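Local coordinates for protein tumor necrosis factor receptor superfamily member 16 (Rattus norvegicus, PDB 4F42) that binds neurotrophins with low affinity as a death-receptor family member and probably passes their signal into the cell through its intracellular death domain, at residues Pro9-Lys12 against Arg13-Glu17. Sequence-based numbering, arbitrary orientation.
Sequences PLTK and REEVE. With MNB (5-mercapto-2-nitro-benzoic acid), chain B; MNB (5-mercapto-2-nitro-benzoic acid), chain C.
Pro-9, at the N-cap position, accepts Arg-13 N on its carbonyl O at 3.1 Å, the opening i to i+4 bond of helix 10-19, first of the six helices of the death domain. The same spacing links Glu-14 N to Leu-10 O (2.8 Å) and Val-16 N to Lys-12 O (3.1 Å, nearly straight at 172°), while Glu-15 N reaches Lys-12 O only weakly.

Among side chains, Arg-13 bends at chi3 (-75°), folding its guanidinium back over the first turn: Leu-10 CA lies over one face, 3.7 Å from NH2, and Leu-10 CD1 meets NH2 at 3.9 Å. NE bonds to Leu-8 O. Leu-10 CG also touches Glu-14 CD, whose OE1 forms a salt bridge with Arg-50, as does Glu-17 OE1.

Two nitrobenzoate ligands flank the helix. Lys-12, extended beyond CG, runs alongside the chain C ligand and gives NZ to carboxylate O11 at 3.1 Å, and weakly to O12. A methionine in place of Lys-12 would probably leave that carboxylate without its positive mate. Glu-17 OE1 approaches C3 of the chain B ligand at 3.2 Å.

The helix's N-terminal turns, held by their own backbone bonds, thus carry side chains into two ligand pockets, one meeting its anion through an ammonium, the other bordered by glutamates paired with Arg-50.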
loop_
_atom_site.group_PDB
_atom_site.type_symbol
_atom_site.label_atom_id
_atom_site.label_comp_id
_atom_site.label_asym_id
_atom_site.label_seq_id
_atom_site.Cartn_x
_atom_site.Cartn_y
_atom_site.Cartn_z
ATOM N N PRO A 9 -10.406 3.575 -8.638
ATOM C CA PRO A 9 -10.058 4.612 -9.605
ATOM C C PRO A 9 -8.728 5.273 -9.259
ATOM O O PRO A 9 -8.388 5.394 -8.083
ATOM C CB PRO A 9 -11.207 5.622 -9.484
ATOM C CG PRO A 9 -11.960 5.251 -8.261
ATOM C CD PRO A 9 -11.742 3.785 -8.060
ATOM N N LEU A 10 -7.981 5.692 -10.275
ATOM C CA LEU A 10 -6.710 6.377 -10.061
ATOM C C LEU A 10 -6.809 7.428 -8.953
ATOM O O LEU A 10 -5.888 7.578 -8.136
ATOM C CB LEU A 10 -6.246 7.030 -11.368
ATOM C CG LEU A 10 -4.903 7.759 -11.432
ATOM C CD1 LEU A 10 -3.716 6.791 -11.387
ATOM C CD2 LEU A 10 -4.872 8.586 -12.701
ATOM N N THR A 11 -7.936 8.139 -8.928
ATOM C CA THR A 11 -8.153 9.236 -7.978
ATOM C C THR A 11 -8.092 8.788 -6.497
ATOM O O THR A 11 -7.488 9.479 -5.663
ATOM C CB THR A 11 -9.449 10.038 -8.307
ATOM O OG1 THR A 11 -9.519 11.189 -7.461
ATOM C CG2 THR A 11 -10.727 9.182 -8.141
ATOM N N LYS A 12 -8.684 7.628 -6.201
ATOM C CA LYS A 12 -8.598 7.006 -4.877
ATOM C C LYS A 12 -7.191 6.485 -4.601
ATOM O O LYS A 12 -6.643 6.702 -3.524
ATOM C CB LYS A 12 -9.619 5.870 -4.734
ATOM C CG LYS A 12 -11.067 6.319 -4.446
ATOM C CD LYS A 12 -12.035 5.110 -4.481
ATOM C CE LYS A 12 -13.535 5.487 -4.478
ATOM N NZ LYS A 12 -14.422 4.291 -4.234
ATOM N N ARG A 13 -6.601 5.810 -5.583
ATOM C CA ARG A 13 -5.257 5.260 -5.424
ATOM C C ARG A 13 -4.187 6.322 -5.167
ATOM O O ARG A 13 -3.257 6.090 -4.390
ATOM C CB ARG A 13 -4.889 4.347 -6.590
ATOM C CG ARG A 13 -5.653 3.031 -6.547
ATOM C CD ARG A 13 -5.135 2.018 -7.534
ATOM N NE ARG A 13 -5.526 2.337 -8.902
ATOM C CZ ARG A 13 -4.735 2.918 -9.797
ATOM N NH1 ARG A 13 -3.487 3.252 -9.477
ATOM N NH2 ARG A 13 -5.198 3.166 -11.020
ATOM N N GLU A 14 -4.332 7.492 -5.779
ATOM C CA GLU A 14 -3.414 8.596 -5.498
ATOM C C GLU A 14 -3.580 9.210 -4.087
ATOM O O GLU A 14 -2.628 9.767 -3.543
ATOM C CB GLU A 14 -3.429 9.647 -6.622
ATOM C CG GLU A 14 -2.765 9.128 -7.925
ATOM C CD GLU A 14 -2.573 10.196 -9.014
ATOM O OE1 GLU A 14 -1.552 10.133 -9.743
ATOM O OE2 GLU A 14 -3.446 11.091 -9.151
ATOM N N GLU A 15 -4.768 9.084 -3.489
ATOM C CA GLU A 15 -4.954 9.453 -2.079
ATOM C C GLU A 15 -4.204 8.463 -1.177
ATOM O O GLU A 15 -3.427 8.858 -0.308
ATOM C CB GLU A 15 -6.441 9.494 -1.696
ATOM C CG GLU A 15 -7.252 10.655 -2.291
ATOM C CD GLU A 15 -8.775 10.391 -2.264
ATOM O OE1 GLU A 15 -9.258 9.671 -1.340
ATOM O OE2 GLU A 15 -9.487 10.903 -3.172
ATOM N N VAL A 16 -4.437 7.175 -1.405
ATOM C CA VAL A 16 -3.714 6.104 -0.721
ATOM C C VAL A 16 -2.195 6.331 -0.810
ATOM O O VAL A 16 -1.508 6.347 0.215
ATOM C CB VAL A 16 -4.110 4.711 -1.288
ATOM C CG1 VAL A 16 -3.250 3.614 -0.702
ATOM C CG2 VAL A 16 -5.584 4.426 -1.029
ATOM N N GLU A 17 -1.693 6.538 -2.029
ATOM C CA GLU A 17 -0.263 6.767 -2.276
ATOM C C GLU A 17 0.290 7.970 -1.514
ATOM O O GLU A 17 1.398 7.920 -0.983
ATOM C CB GLU A 17 -0.002 6.960 -3.771
ATOM C CG GLU A 17 0.033 5.676 -4.575
ATOM C CD GLU A 17 -0.026 5.922 -6.070
ATOM O OE1 GLU A 17 0.345 7.025 -6.508
ATOM O OE2 GLU A 17 -0.449 5.011 -6.811
HETATM C C6 MNB B . 4.743 10.486 -5.782
HETATM C C1 MNB B . 3.569 10.733 -5.078
HETATM C C2 MNB B . 2.254 10.258 -5.632
HETATM C C3 MNB B . 2.276 9.577 -6.851
HETATM C C4 MNB B . 3.483 9.358 -7.513
HETATM C C5 MNB B . 4.701 9.802 -6.991
HETATM S S5 MNB B . 6.145 9.528 -7.848
HETATM C C10 MNB B . 3.703 11.473 -3.784
HETATM O O12 MNB B . 3.161 12.591 -3.663
HETATM O O11 MNB B . 4.372 10.953 -2.864
HETATM N N7 MNB B . 1.007 10.469 -4.982
HETATM O O9 MNB B . -0.059 10.405 -5.599
HETATM O O8 MNB B . 0.966 10.725 -3.792
HETATM C C6 MNB C . -13.392 3.277 1.638
HETATM C C1 MNB C . -12.774 3.537 0.416
HETATM C C2 MNB C . -11.275 3.615 0.359
HETATM C C3 MNB C . -10.552 3.411 1.532
HETATM C C4 MNB C . -11.218 3.155 2.721
HETATM C C5 MNB C . -12.608 3.089 2.776
HETATM S S5 MNB C . -13.334 2.765 4.272
HETATM C C10 MNB C . -13.637 3.747 -0.793
HETATM O O12 MNB C . -14.059 4.900 -1.004
HETATM O O11 MNB C . -13.920 2.792 -1.552
HETATM N N7 MNB C . -10.558 3.864 -0.828
HETATM O O9 MNB C . -9.371 4.144 -0.785
HETATM O O8 MNB C . -11.093 3.783 -1.922
#